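Local coordinates for prophage MuSo2, 43 kDa tail protein (Shewanella oneidensis, PDB 3CDD), which probably serves as a structural component of the tail baseplate of a Mu-like phage, assembling from three copies of the chain, at residues S111-N116 against F144-I149; Q117-I122 against E157-L162; V190-G195 against V305-E310; D196-A201 against A283-T288. All coordinates share one frame; numbering follows the deposited sequence.

Interaction 1. Residues S111-N116 against F144-I149; sequences SGQFNN and FQRIQI
Phe-114 and Ile-147 are the antiparallel hydrogen-bonded pair in the middle of a two-stranded ribbon. Phe-114 N donates to Ile-147 O at 2.9 Å, and Ile-147 N answers to Phe-114 O at 3.1 Å, each donor in the plane of the carbonyl it meets. Beyond this pair Ile-149 N reaches Gly-112 O (3.2 Å) and Asn-116 N reaches Gln-145 O (2.8 Å); here both donors stand well above the carbonyl plane, where the chain leaves regular strand geometry. A water donating to Gly-112 O and Ile-149 O closes the first of these ends. On one face Gln-113 and Gln-148 run side by side in the same direction, CB of the former 3.8 Å from CG of the latter, and Arg-146 lies on the same face. On the other, Phe-114 has CG anti to the carbonyl carbon (chi1 -53°), and the ring beyond it packs on Ile-122 and Val-126 of helix 119-127 and on Leu-158 of helix 155-164. Tyr-109 stacks on its ring, and Ile-147 meets Leu-158 and Leu-162. Backbone bonds thus hold the strands together, while the side chains divide them into a polar face and an apolar face buried against two helices.

Interaction 2. Residues Q117-I122 against E157-L162; sequences QTLTQI and ELLARL
Where Leu-119 and Ile-122 meet Leu-158, Leu-159 and Leu-162, the contact is made almost wholly by aliphatic branches, and the flat groups lie beside it. The guanidinium of Arg-161 has Leu-158 CD1 3.5 Å above one face, nearer its margin than its middle; its NE forms salt bridges to Glu-150 and Glu-153. The amide of Gln-121 folds back on the start of its own helix, where OE1 accepts from Thr-118 N (2.9 Å), the donor lying in the amide carbonyl plane. Gln-121 N in turn donates to Thr-118 OG1 at 3.2 Å, so that Thr-118, the N-cap, and Gln-121 form a capping box.

Between the helices, Leu-119 and Leu-162 pass alongside one another, running opposite ways, with Leu-119 CD1 3.6 Å from Leu-162 CB. Leu-119 leaves its helix to one side of the partner; CG is anti to the backbone N (chi1 176°), and it is the branch end CD1 that reaches Leu-162. Ile-122 uses two branches. Its CG2 meets Leu-158 CD2 at 3.7 Å and Leu-159 CD2 at 3.9 Å, whereas its CD1 touches Leu-162 CD1 at 3.7 Å, crossing that leucine at about a right angle. Around this patch Leu-119 also meets Ile-180 and Val-168, and Leu-159 meets Leu-178. All five contacting residues are buried and no hydrogen bond joins the two segments: two helices packed through their apolar sides, within the region that matches the second domain of gp44-like baseplate proteins.

Interaction 3. Residues V190-G195 against V305-E310; sequences VSLILG and VPVIDE
Leu-192 pairs with Val-307, and Ile-193 with Ile-308, in a short parallel ladder, a connection that stands out among the antiparallel pairings around it. Three backbone bonds carry it: Leu-192 N to Pro-306 O (3.0 Å), Ile-308 N to Leu-192 O (3.2 Å) and Leu-194 N to Ile-308 O (3.1 Å). The first and last donors approach nearly along the C=O axis. Pro-306 has no N-H to offer at the start of the ladder; instead its CD lies 3.3 Å from Val-190 O, and Ser-191 OG rests against CB and CG of its ring. Val-305 CG2, anti to its own backbone N, sits very close to Val-190 O at 3.0 Å and also meets Leu-192 CG at 3.9 Å. Leu-192 and Val-307 lie on the face that packs against Tyr-285 of strand 281-288.

Farther along, Leu-194 CD2 comes 3.4 Å from Asp-309 OD1. The buried carboxylate has polar partners at both oxygens: OD1 accepts from Met-312 N, while OD2 is hydrogen-bonded to Tyr-285 OH and to Tyr-84 OH of the second subunit. Leu-194 also packs on Tyr-50 of that subunit. The contact therefore changes in chemistry along its length, from aliphatic packing at Val-305 to a carboxylate whose several hydrogen bonds would probably favour its charged form and tie the ladder to a neighbouring subunit.

Interaction 4. Residues D196-A201 against A283-T288; sequences DNVKAA and AEYTVT
Thr-286, with the most surface covered, receives two amides at one carbonyl: Lys-199 N at 3.0 Å and Ala-200 N at 3.3 Å both donate to Thr-286 O. The first of these is the more bent at its hydrogen (135° against 164°), although it approaches close to the line of the carbonyl. Thr-286 N completes the set with a 2.8 Å bond to Ala-200 O. Lys-199 then stretches over Thr-286, its CD 4.1 Å from Thr-286 CG2, before turning at chi4 (100°), which puts NZ 2.7 Å from a water that also contacts Thr-288 OG1. A second water spans Asn-197 O and Thr-288 N.

Tyr-285 carries the other face. Its CD2 is 3.7 Å from Ala-201 CB and equally far from Val-198 CG2, and Val-198 CG1 lies in plane at the ring edge. Farther out, Asn-197 fixes the preceding turn through its side chain, which bonds Ser-191 O and Ile-193 N, and Tyr-84 of the second subunit packs on Val-198, Ala-201 and Tyr-285. Two successive residues facing Thr-286 make a classic beta bulge; just beyond it, Ala-201 pairs with an antiparallel strand of the second subunit, continuing the sheet across the trimer interface.

In the fold
The four contacts form two groups on opposite sides of the chain's centre, with interactions 1 and 3 about 46 Å apart between centres. Interactions 1 and 2 belong to one small unit: each strand of the ribbon is followed in the chain by one of the paired helices, and no other subunit touches either contact. Interaction 2 is wholly buried and apolar, whereas interaction 1 is backbone-bonded and exposed along its polar face. Interactions 3 and 4 share a sheet region, 4 being nested within the loop that 3 closes. Like interaction 1 they are partly buried and backbone-bonded, but unlike 1 and 2 they touch the second subunit.

Interaction 1. Residues S111-N116 against F144-I149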
loop_
_atom_site.group_PDB
_atom_site.type_symbol
_atom_site.label_atom_id
_atom_site.label_comp_id
_atom_site.label_asym_id
_atom_site.label_seq_id
_atom_site.Cartn_x
_atom_site.Cartn_y
_atom_site.Cartn_z
ATOM N N SER A 111 -38.964 -3.463 -0.637
ATOM C CA SER A 111 -39.640 -2.171 -0.786
ATOM C C SER A 111 -38.644 -1.005 -0.896
ATOM O O SER A 111 -39.008 0.096 -1.309
ATOM C CB SER A 111 -40.678 -1.932 0.325
ATOM O OG SER A 111 -40.084 -1.492 1.540
ATOM N N GLY A 112 -37.397 -1.262 -0.497
ATOM C CA GLY A 112 -36.265 -0.353 -0.731
ATOM C C GLY A 112 -36.248 0.964 0.020
ATOM O O GLY A 112 -35.436 1.840 -0.295
ATOM N N GLN A 113 -37.135 1.108 1.007
ATOM C CA GLN A 113 -37.207 2.333 1.806
ATOM C C GLN A 113 -37.929 2.142 3.133
ATOM O O GLN A 113 -38.864 1.347 3.241
ATOM C CB GLN A 113 -37.836 3.489 1.006
ATOM C CG GLN A 113 -39.341 3.488 0.938
ATOM C CD GLN A 113 -39.882 4.632 0.102
ATOM O OE1 GLN A 113 -40.619 5.494 0.601
ATOM N NE2 GLN A 113 -39.519 4.650 -1.184
ATOM N N PHE A 114 -37.483 2.884 4.141
ATOM C CA PHE A 114 -38.103 2.853 5.469
ATOM C C PHE A 114 -38.828 4.164 5.739
ATOM O O PHE A 114 -38.278 5.243 5.509
ATOM C CB PHE A 114 -37.054 2.575 6.561
ATOM C CG PHE A 114 -36.226 1.344 6.302
ATOM C CD1 PHE A 114 -34.999 1.440 5.657
ATOM C CD2 PHE A 114 -36.688 0.079 6.684
ATOM C CE1 PHE A 114 -34.243 0.293 5.402
ATOM C CE2 PHE A 114 -35.940 -1.066 6.433
ATOM C CZ PHE A 114 -34.718 -0.960 5.790
ATOM N N ASN A 115 -40.059 4.054 6.239
ATOM C CA ASN A 115 -40.936 5.200 6.465
ATOM C C ASN A 115 -41.195 5.412 7.942
ATOM O O ASN A 115 -41.769 4.545 8.605
ATOM C CB ASN A 115 -42.294 4.993 5.767
ATOM C CG ASN A 115 -42.155 4.491 4.350
ATOM O OD1 ASN A 115 -41.586 5.167 3.491
ATOM N ND2 ASN A 115 -42.681 3.298 4.091
ATOM N N ASN A 116 -40.788 6.572 8.447
ATOM C CA ASN A 116 -41.099 6.996 9.823
ATOM C C ASN A 116 -40.594 6.006 10.874
ATOM O O ASN A 116 -41.255 5.736 11.878
ATOM C CB ASN A 116 -42.605 7.285 9.971
ATOM C CG ASN A 116 -43.072 8.378 9.031
ATOM O OD1 ASN A 116 -42.523 9.480 9.035
ATOM N ND2 ASN A 116 -44.097 8.087 8.221
ATOM N N PHE A 144 -36.779 8.588 11.416
ATOM C CA PHE A 144 -36.466 9.209 10.128
ATOM C C PHE A 144 -37.727 9.168 9.253
ATOM O O PHE A 144 -38.350 8.100 9.087
ATOM C CB PHE A 144 -35.343 8.464 9.411
ATOM C CG PHE A 144 -34.009 8.436 10.172
ATOM C CD1 PHE A 144 -33.779 7.504 11.179
ATOM C CD2 PHE A 144 -32.989 9.337 9.851
ATOM C CE1 PHE A 144 -32.558 7.479 11.870
ATOM C CE2 PHE A 144 -31.772 9.322 10.533
ATOM C CZ PHE A 144 -31.548 8.379 11.537
ATOM N N GLN A 145 -38.099 10.302 8.670
ATOM C CA GLN A 145 -39.313 10.316 7.850
ATOM C C GLN A 145 -39.228 9.348 6.667
ATOM O O GLN A 145 -40.104 8.507 6.498
ATOM C CB GLN A 145 -39.683 11.715 7.369
ATOM C CG GLN A 145 -41.159 11.787 6.979
ATOM C CD GLN A 145 -41.387 12.475 5.663
ATOM O OE1 GLN A 145 -40.834 13.546 5.412
ATOM N NE2 GLN A 145 -42.222 11.869 4.807
ATOM N N ARG A 146 -38.170 9.463 5.867
ATOM C CA ARG A 146 -37.973 8.589 4.716
ATOM C C ARG A 146 -36.502 8.370 4.402
ATOM O O ARG A 146 -35.753 9.324 4.172
ATOM C CB ARG A 146 -38.703 9.111 3.475
ATOM C CG ARG A 146 -38.672 8.130 2.310
ATOM C CD ARG A 146 -39.465 8.636 1.124
ATOM N NE ARG A 146 -38.733 9.636 0.350
ATOM C CZ ARG A 146 -38.964 9.911 -0.935
ATOM N NH1 ARG A 146 -39.904 9.254 -1.624
ATOM N NH2 ARG A 146 -38.248 10.852 -1.543
ATOM N N ILE A 147 -36.124 7.091 4.392
ATOM C CA ILE A 147 -34.757 6.621 4.147
ATOM C C ILE A 147 -34.780 5.656 2.969
ATOM O O ILE A 147 -35.486 4.655 2.997
ATOM C CB ILE A 147 -34.176 5.873 5.392
ATOM C CG1 ILE A 147 -34.099 6.795 6.616
ATOM C CG2 ILE A 147 -32.818 5.171 5.085
ATOM C CD1 ILE A 147 -33.165 7.977 6.468
ATOM N N GLN A 148 -34.017 5.966 1.933
ATOM C CA GLN A 148 -33.881 5.052 0.816
ATOM C C GLN A 148 -32.549 4.301 0.809
ATOM O O GLN A 148 -31.479 4.900 0.961
ATOM C CB GLN A 148 -34.082 5.789 -0.497
ATOM C CG GLN A 148 -35.450 5.553 -1.074
ATOM C CD GLN A 148 -35.892 6.669 -1.989
ATOM O OE1 GLN A 148 -35.736 7.851 -1.672
ATOM N NE2 GLN A 148 -36.462 6.303 -3.124
ATOM N N ILE A 149 -32.631 2.984 0.639
ATOM C CA ILE A 149 -31.440 2.159 0.495
ATOM C C ILE A 149 -30.696 2.560 -0.771
ATOM O O ILE A 149 -31.251 2.488 -1.860
ATOM C CB ILE A 149 -31.780 0.651 0.394
ATOM C CG1 ILE A 149 -32.847 0.228 1.417
ATOM C CG2 ILE A 149 -30.495 -0.197 0.455
ATOM C CD1 ILE A 149 -32.546 0.620 2.837
HETATM O O HOH W 1 -34.214 2.677 -2.907
HETATM O O HOH W 2 -37.549 5.665 8.168
#

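Interaction 2. Residues Q117-I122 against E157-L162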
loop_
_atom_site.group_PDB
_atom_site.type_symbol
_atom_site.label_atom_id
_atom_site.label_comp_id
_atom_site.label_asym_id
_atom_site.label_seq_id
_atom_site.Cartn_x
_atom_site.Cartn_y
_atom_site.Cartn_z
ATOM N N GLN A 117 -39.402 5.475 10.615
ATOM C CA GLN A 117 -38.781 4.471 11.459
ATOM C C GLN A 117 -37.619 5.078 12.217
ATOM O O GLN A 117 -36.875 5.906 11.680
ATOM C CB GLN A 117 -38.259 3.310 10.600
ATOM C CG GLN A 117 -39.321 2.597 9.761
ATOM C CD GLN A 117 -40.367 1.916 10.620
ATOM O OE1 GLN A 117 -40.056 0.988 11.366
ATOM N NE2 GLN A 117 -41.611 2.379 10.534
ATOM N N THR A 118 -37.464 4.664 13.469
ATOM C CA THR A 118 -36.251 4.973 14.209
ATOM C C THR A 118 -35.073 4.125 13.711
ATOM O O THR A 118 -35.252 3.150 12.959
ATOM C CB THR A 118 -36.426 4.754 15.731
ATOM O OG1 THR A 118 -36.692 3.368 15.989
ATOM C CG2 THR A 118 -37.568 5.616 16.272
ATOM N N LEU A 119 -33.868 4.521 14.128
ATOM C CA LEU A 119 -32.665 3.751 13.894
ATOM C C LEU A 119 -32.826 2.318 14.387
ATOM O O LEU A 119 -32.368 1.367 13.729
ATOM C CB LEU A 119 -31.470 4.419 14.597
ATOM C CG LEU A 119 -30.093 3.728 14.574
ATOM C CD1 LEU A 119 -29.588 3.538 13.144
ATOM C CD2 LEU A 119 -29.068 4.479 15.431
ATOM N N THR A 120 -33.456 2.161 15.547
ATOM C CA THR A 120 -33.626 0.845 16.153
ATOM C C THR A 120 -34.583 -0.031 15.340
ATOM O O THR A 120 -34.310 -1.214 15.128
ATOM C CB THR A 120 -34.059 0.923 17.657
ATOM O OG1 THR A 120 -33.051 1.606 18.408
ATOM C CG2 THR A 120 -34.260 -0.492 18.269
ATOM N N GLN A 121 -35.692 0.537 14.878
ATOM C CA GLN A 121 -36.588 -0.228 14.022
ATOM C C GLN A 121 -35.902 -0.642 12.716
ATOM O O GLN A 121 -36.036 -1.788 12.266
ATOM C CB GLN A 121 -37.888 0.531 13.738
ATOM C CG GLN A 121 -38.802 0.662 14.944
ATOM C CD GLN A 121 -39.828 1.751 14.754
ATOM O OE1 GLN A 121 -39.501 2.855 14.313
ATOM N NE2 GLN A 121 -41.083 1.444 15.074
ATOM N N ILE A 122 -35.155 0.273 12.110
ATOM C CA ILE A 122 -34.454 -0.075 10.875
ATOM C C ILE A 122 -33.432 -1.205 11.140
ATOM O O ILE A 122 -33.396 -2.200 10.419
ATOM C CB ILE A 122 -33.844 1.174 10.165
ATOM C CG1 ILE A 122 -34.975 2.032 9.583
ATOM C CG2 ILE A 122 -32.848 0.752 9.076
ATOM C CD1 ILE A 122 -34.619 3.481 9.361
ATOM N N GLU A 157 -23.296 -0.063 6.443
ATOM C CA GLU A 157 -23.218 1.276 5.854
ATOM C C GLU A 157 -24.492 2.090 6.057
ATOM O O GLU A 157 -24.423 3.310 6.289
ATOM C CB GLU A 157 -22.943 1.209 4.357
ATOM C CG GLU A 157 -21.565 0.799 3.997
ATOM C CD GLU A 157 -21.432 0.490 2.503
ATOM O OE1 GLU A 157 -22.424 0.043 1.868
ATOM O OE2 GLU A 157 -20.321 0.709 1.967
ATOM N N LEU A 158 -25.648 1.437 5.956
ATOM C CA LEU A 158 -26.909 2.129 6.207
ATOM C C LEU A 158 -27.039 2.547 7.664
ATOM O O LEU A 158 -27.348 3.702 7.964
ATOM C CB LEU A 158 -28.110 1.279 5.814
ATOM C CG LEU A 158 -29.460 1.823 6.278
ATOM C CD1 LEU A 158 -29.792 3.094 5.512
ATOM C CD2 LEU A 158 -30.564 0.778 6.114
ATOM N N LEU A 159 -26.794 1.609 8.569
ATOM C CA LEU A 159 -26.954 1.874 9.992
ATOM C C LEU A 159 -25.964 2.915 10.462
ATOM O O LEU A 159 -26.304 3.762 11.289
ATOM C CB LEU A 159 -26.868 0.576 10.808
ATOM C CG LEU A 159 -28.020 -0.397 10.472
ATOM C CD1 LEU A 159 -27.888 -1.774 11.156
ATOM C CD2 LEU A 159 -29.401 0.240 10.767
ATOM N N ALA A 160 -24.749 2.877 9.916
ATOM C CA ALA A 160 -23.706 3.814 10.311
ATOM C C ALA A 160 -24.056 5.246 9.880
ATOM O O ALA A 160 -23.895 6.177 10.668
ATOM C CB ALA A 160 -22.322 3.372 9.770
ATOM N N ARG A 161 -24.565 5.427 8.662
ATOM C CA ARG A 161 -24.983 6.773 8.243
ATOM C C ARG A 161 -26.170 7.327 9.061
ATOM O O ARG A 161 -26.161 8.486 9.483
ATOM C CB ARG A 161 -25.187 6.912 6.728
ATOM C CG ARG A 161 -26.192 5.983 6.045
ATOM C CD ARG A 161 -26.398 6.480 4.598
ATOM N NE ARG A 161 -27.288 5.669 3.759
ATOM C CZ ARG A 161 -28.583 5.921 3.563
ATOM N NH1 ARG A 161 -29.171 6.954 4.168
ATOM N NH2 ARG A 161 -29.302 5.144 2.755
ATOM N N LEU A 162 -27.154 6.485 9.330
ATOM C CA LEU A 162 -28.245 6.852 10.237
ATOM C C LEU A 162 -27.729 7.220 11.640
ATOM O O LEU A 162 -28.122 8.253 12.200
ATOM C CB LEU A 162 -29.273 5.712 10.320
ATOM C CG LEU A 162 -29.970 5.271 9.018
ATOM C CD1 LEU A 162 -30.937 4.119 9.309
ATOM C CD2 LEU A 162 -30.708 6.401 8.325
#

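Interaction 3. Residues V190-G195 against V305-E310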
loop_
_atom_site.group_PDB
_atom_site.type_symbol
_atom_site.label_atom_id
_atom_site.label_comp_id
_atom_site.label_asym_id
_atom_site.label_seq_id
_atom_site.Cartn_x
_atom_site.Cartn_y
_atom_site.Cartn_z
ATOM N N VAL A 190 -10.908 0.298 37.334
ATOM C CA VAL A 190 -9.464 0.193 37.454
ATOM C C VAL A 190 -8.819 1.433 36.826
ATOM O O VAL A 190 -9.390 2.051 35.920
ATOM C CB VAL A 190 -8.965 -1.115 36.745
ATOM C CG1 VAL A 190 -9.232 -1.054 35.232
ATOM C CG2 VAL A 190 -7.489 -1.414 37.031
ATOM N N SER A 191 -7.630 1.781 37.312
ATOM C CA SER A 191 -6.790 2.795 36.678
ATOM C C SER A 191 -5.586 2.145 36.022
ATOM O O SER A 191 -5.134 1.082 36.456
ATOM C CB SER A 191 -6.315 3.810 37.715
ATOM O OG SER A 191 -7.409 4.509 38.259
ATOM N N LEU A 192 -5.084 2.780 34.969
ATOM C CA LEU A 192 -3.814 2.418 34.393
ATOM C C LEU A 192 -2.754 3.378 34.943
ATOM O O LEU A 192 -2.688 4.544 34.539
ATOM C CB LEU A 192 -3.884 2.490 32.861
ATOM C CG LEU A 192 -4.760 1.452 32.139
ATOM C CD1 LEU A 192 -5.161 1.950 30.730
ATOM C CD2 LEU A 192 -4.022 0.107 32.004
ATOM N N ILE A 193 -1.931 2.872 35.855
ATOM C CA ILE A 193 -0.982 3.690 36.610
ATOM C C ILE A 193 0.451 3.269 36.289
ATOM O O ILE A 193 0.867 2.143 36.598
ATOM C CB ILE A 193 -1.240 3.586 38.158
ATOM C CG1 ILE A 193 -2.700 3.888 38.480
ATOM C CG2 ILE A 193 -0.317 4.538 38.938
ATOM C CD1 ILE A 193 -3.211 3.282 39.802
ATOM N N LEU A 194 1.175 4.176 35.625
ATOM C CA LEU A 194 2.617 4.060 35.414
ATOM C C LEU A 194 3.348 3.691 36.709
ATOM O O LEU A 194 3.295 4.436 37.704
ATOM C CB LEU A 194 3.165 5.377 34.848
ATOM C CG LEU A 194 4.663 5.537 34.600
ATOM C CD1 LEU A 194 5.169 4.435 33.710
ATOM C CD2 LEU A 194 4.911 6.869 33.945
ATOM N N GLY A 195 4.008 2.532 36.691
ATOM C CA GLY A 195 4.686 2.002 37.878
ATOM C C GLY A 195 3.883 0.997 38.697
ATOM O O GLY A 195 4.400 0.423 39.672
ATOM N N VAL A 305 -11.376 4.647 32.072
ATOM C CA VAL A 305 -10.223 4.235 32.861
ATOM C C VAL A 305 -9.337 5.467 33.186
ATOM O O VAL A 305 -8.867 6.145 32.276
ATOM C CB VAL A 305 -9.463 3.086 32.118
ATOM C CG1 VAL A 305 -8.759 3.603 30.860
ATOM C CG2 VAL A 305 -8.484 2.404 33.033
ATOM N N PRO A 306 -9.167 5.810 34.482
ATOM C CA PRO A 306 -8.191 6.884 34.732
ATOM C C PRO A 306 -6.785 6.524 34.225
ATOM O O PRO A 306 -6.363 5.377 34.285
ATOM C CB PRO A 306 -8.199 7.041 36.266
ATOM C CG PRO A 306 -9.517 6.499 36.710
ATOM C CD PRO A 306 -9.811 5.353 35.733
ATOM N N VAL A 307 -6.076 7.496 33.689
ATOM C CA VAL A 307 -4.736 7.226 33.160
ATOM C C VAL A 307 -3.804 8.224 33.851
ATOM O O VAL A 307 -4.049 9.424 33.801
ATOM C CB VAL A 307 -4.723 7.266 31.596
ATOM C CG1 VAL A 307 -3.298 7.162 31.004
ATOM C CG2 VAL A 307 -5.621 6.152 31.021
ATOM N N ILE A 308 -2.814 7.708 34.589
ATOM C CA ILE A 308 -1.739 8.538 35.170
ATOM C C ILE A 308 -0.425 8.101 34.533
ATOM O O ILE A 308 0.082 7.017 34.829
ATOM C CB ILE A 308 -1.618 8.411 36.717
ATOM C CG1 ILE A 308 -2.996 8.376 37.395
ATOM C CG2 ILE A 308 -0.718 9.534 37.280
ATOM C CD1 ILE A 308 -2.951 8.209 38.934
ATOM N N ASP A 309 0.109 8.928 33.639
ATOM C CA ASP A 309 1.310 8.568 32.901
ATOM C C ASP A 309 2.156 9.816 32.652
ATOM O O ASP A 309 1.895 10.591 31.730
ATOM C CB ASP A 309 0.940 7.870 31.586
ATOM C CG ASP A 309 2.139 7.220 30.897
ATOM O OD1 ASP A 309 3.294 7.676 31.087
ATOM O OD2 ASP A 309 1.924 6.246 30.145
ATOM N N GLU A 310 3.175 9.963 33.496
ATOM C CA GLU A 310 4.098 11.083 33.534
ATOM C C GLU A 310 4.993 11.071 32.306
ATOM O O GLU A 310 5.298 12.118 31.768
ATOM C CB GLU A 310 4.955 10.945 34.807
ATOM C CG GLU A 310 5.519 12.206 35.382
ATOM C CD GLU A 310 6.396 11.966 36.641
ATOM O OE1 GLU A 310 6.564 10.810 37.093
ATOM O OE2 GLU A 310 6.924 12.954 37.176
#

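Interaction 4. Residues D196-A201 against A283-T288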
loop_
_atom_site.group_PDB
_atom_site.type_symbol
_atom_site.label_atom_id
_atom_site.label_comp_id
_atom_site.label_asym_id
_atom_site.label_seq_id
_atom_site.Cartn_x
_atom_site.Cartn_y
_atom_site.Cartn_z
ATOM N N ASP A 196 2.623 0.777 38.310
ATOM C CA ASP A 196 1.715 -0.114 39.050
ATOM C C ASP A 196 1.282 -1.284 38.171
ATOM O O ASP A 196 1.826 -2.377 38.281
ATOM C CB ASP A 196 0.514 0.681 39.602
ATOM C CG ASP A 196 -0.683 -0.201 40.012
ATOM O OD1 ASP A 196 -0.624 -1.448 39.927
ATOM O OD2 ASP A 196 -1.712 0.382 40.418
ATOM N N ASN A 197 0.311 -1.060 37.282
ATOM C CA ASN A 197 -0.202 -2.160 36.462
ATOM C C ASN A 197 0.124 -2.074 34.961
ATOM O O ASN A 197 -0.347 -2.896 34.165
ATOM C CB ASN A 197 -1.711 -2.361 36.682
ATOM C CG ASN A 197 -2.551 -1.138 36.283
ATOM O OD1 ASN A 197 -2.030 -0.047 36.021
ATOM N ND2 ASN A 197 -3.869 -1.327 36.244
ATOM N N VAL A 198 0.950 -1.102 34.588
ATOM C CA VAL A 198 1.353 -0.953 33.212
ATOM C C VAL A 198 2.680 -1.659 32.963
ATOM O O VAL A 198 3.732 -1.235 33.461
ATOM C CB VAL A 198 1.453 0.530 32.795
ATOM C CG1 VAL A 198 2.037 0.645 31.388
ATOM C CG2 VAL A 198 0.098 1.171 32.847
ATOM N N LYS A 199 2.626 -2.719 32.158
ATOM C CA LYS A 199 3.820 -3.465 31.787
ATOM C C LYS A 199 4.637 -2.676 30.742
ATOM O O LYS A 199 5.842 -2.547 30.855
ATOM C CB LYS A 199 3.424 -4.844 31.245
ATOM C CG LYS A 199 4.590 -5.723 30.780
ATOM C CD LYS A 199 4.109 -6.852 29.884
ATOM C CE LYS A 199 5.258 -7.752 29.435
ATOM N NZ LYS A 199 5.295 -8.985 30.257
ATOM N N ALA A 200 3.962 -2.139 29.734
ATOM C CA ALA A 200 4.616 -1.327 28.718
ATOM C C ALA A 200 3.588 -0.427 28.091
ATOM O O ALA A 200 2.384 -0.668 28.232
ATOM C CB ALA A 200 5.260 -2.220 27.658
ATOM N N ALA A 201 4.039 0.607 27.381
ATOM C CA ALA A 201 3.129 1.535 26.718
ATOM C C ALA A 201 3.779 2.263 25.565
ATOM O O ALA A 201 5.007 2.371 25.469
ATOM C CB ALA A 201 2.549 2.542 27.693
ATOM N N ALA A 283 -2.640 6.281 22.197
ATOM C CA ALA A 283 -1.976 5.788 23.400
ATOM C C ALA A 283 -2.433 4.346 23.645
ATOM O O ALA A 283 -3.632 4.076 23.689
ATOM C CB ALA A 283 -2.289 6.666 24.605
ATOM N N GLU A 284 -1.474 3.438 23.794
ATOM C CA GLU A 284 -1.747 2.005 23.933
ATOM C C GLU A 284 -0.968 1.449 25.095
ATOM O O GLU A 284 0.270 1.537 25.107
ATOM C CB GLU A 284 -1.322 1.242 22.665
ATOM C CG GLU A 284 -2.215 1.506 21.508
ATOM C CD GLU A 284 -1.864 0.711 20.262
ATOM O OE1 GLU A 284 -0.851 -0.042 20.237
ATOM O OE2 GLU A 284 -2.639 0.858 19.297
ATOM N N TYR A 285 -1.701 0.835 26.022
ATOM C CA TYR A 285 -1.168 0.293 27.252
ATOM C C TYR A 285 -1.209 -1.223 27.235
ATOM O O TYR A 285 -2.257 -1.813 27.074
ATOM C CB TYR A 285 -1.961 0.850 28.473
ATOM C CG TYR A 285 -1.642 2.331 28.695
ATOM C CD1 TYR A 285 -2.316 3.334 27.994
ATOM C CD2 TYR A 285 -0.612 2.704 29.533
ATOM C CE1 TYR A 285 -1.974 4.707 28.162
ATOM C CE2 TYR A 285 -0.278 4.053 29.724
ATOM C CZ TYR A 285 -0.951 5.038 29.032
ATOM O OH TYR A 285 -0.579 6.343 29.223
ATOM N N THR A 286 -0.056 -1.834 27.456
ATOM C CA THR A 286 0.072 -3.278 27.526
ATOM C C THR A 286 0.027 -3.664 29.004
ATOM O O THR A 286 0.860 -3.205 29.805
ATOM C CB THR A 286 1.400 -3.712 26.927
ATOM O OG1 THR A 286 1.484 -3.279 25.544
ATOM C CG2 THR A 286 1.588 -5.215 27.042
ATOM N N VAL A 287 -0.948 -4.516 29.352
ATOM C CA VAL A 287 -1.075 -5.061 30.696
ATOM C C VAL A 287 -0.975 -6.598 30.653
ATOM O O VAL A 287 -1.157 -7.222 29.584
ATOM C CB VAL A 287 -2.409 -4.589 31.385
ATOM C CG1 VAL A 287 -2.453 -3.031 31.466
ATOM C CG2 VAL A 287 -3.635 -5.101 30.648
ATOM N N THR A 288 -0.686 -7.191 31.812
ATOM C CA THR A 288 -0.633 -8.627 31.978
ATOM C C THR A 288 -2.044 -9.174 32.240
ATOM O O THR A 288 -2.781 -8.634 33.069
ATOM C CB THR A 288 0.344 -9.019 33.132
ATOM O OG1 THR A 288 1.697 -8.805 32.711
ATOM C CG2 THR A 288 0.202 -10.500 33.523
HETATM O O HOH W 3 0.155 -5.323 33.899
HETATM O O HOH W 4 3.365 -10.297 31.589
#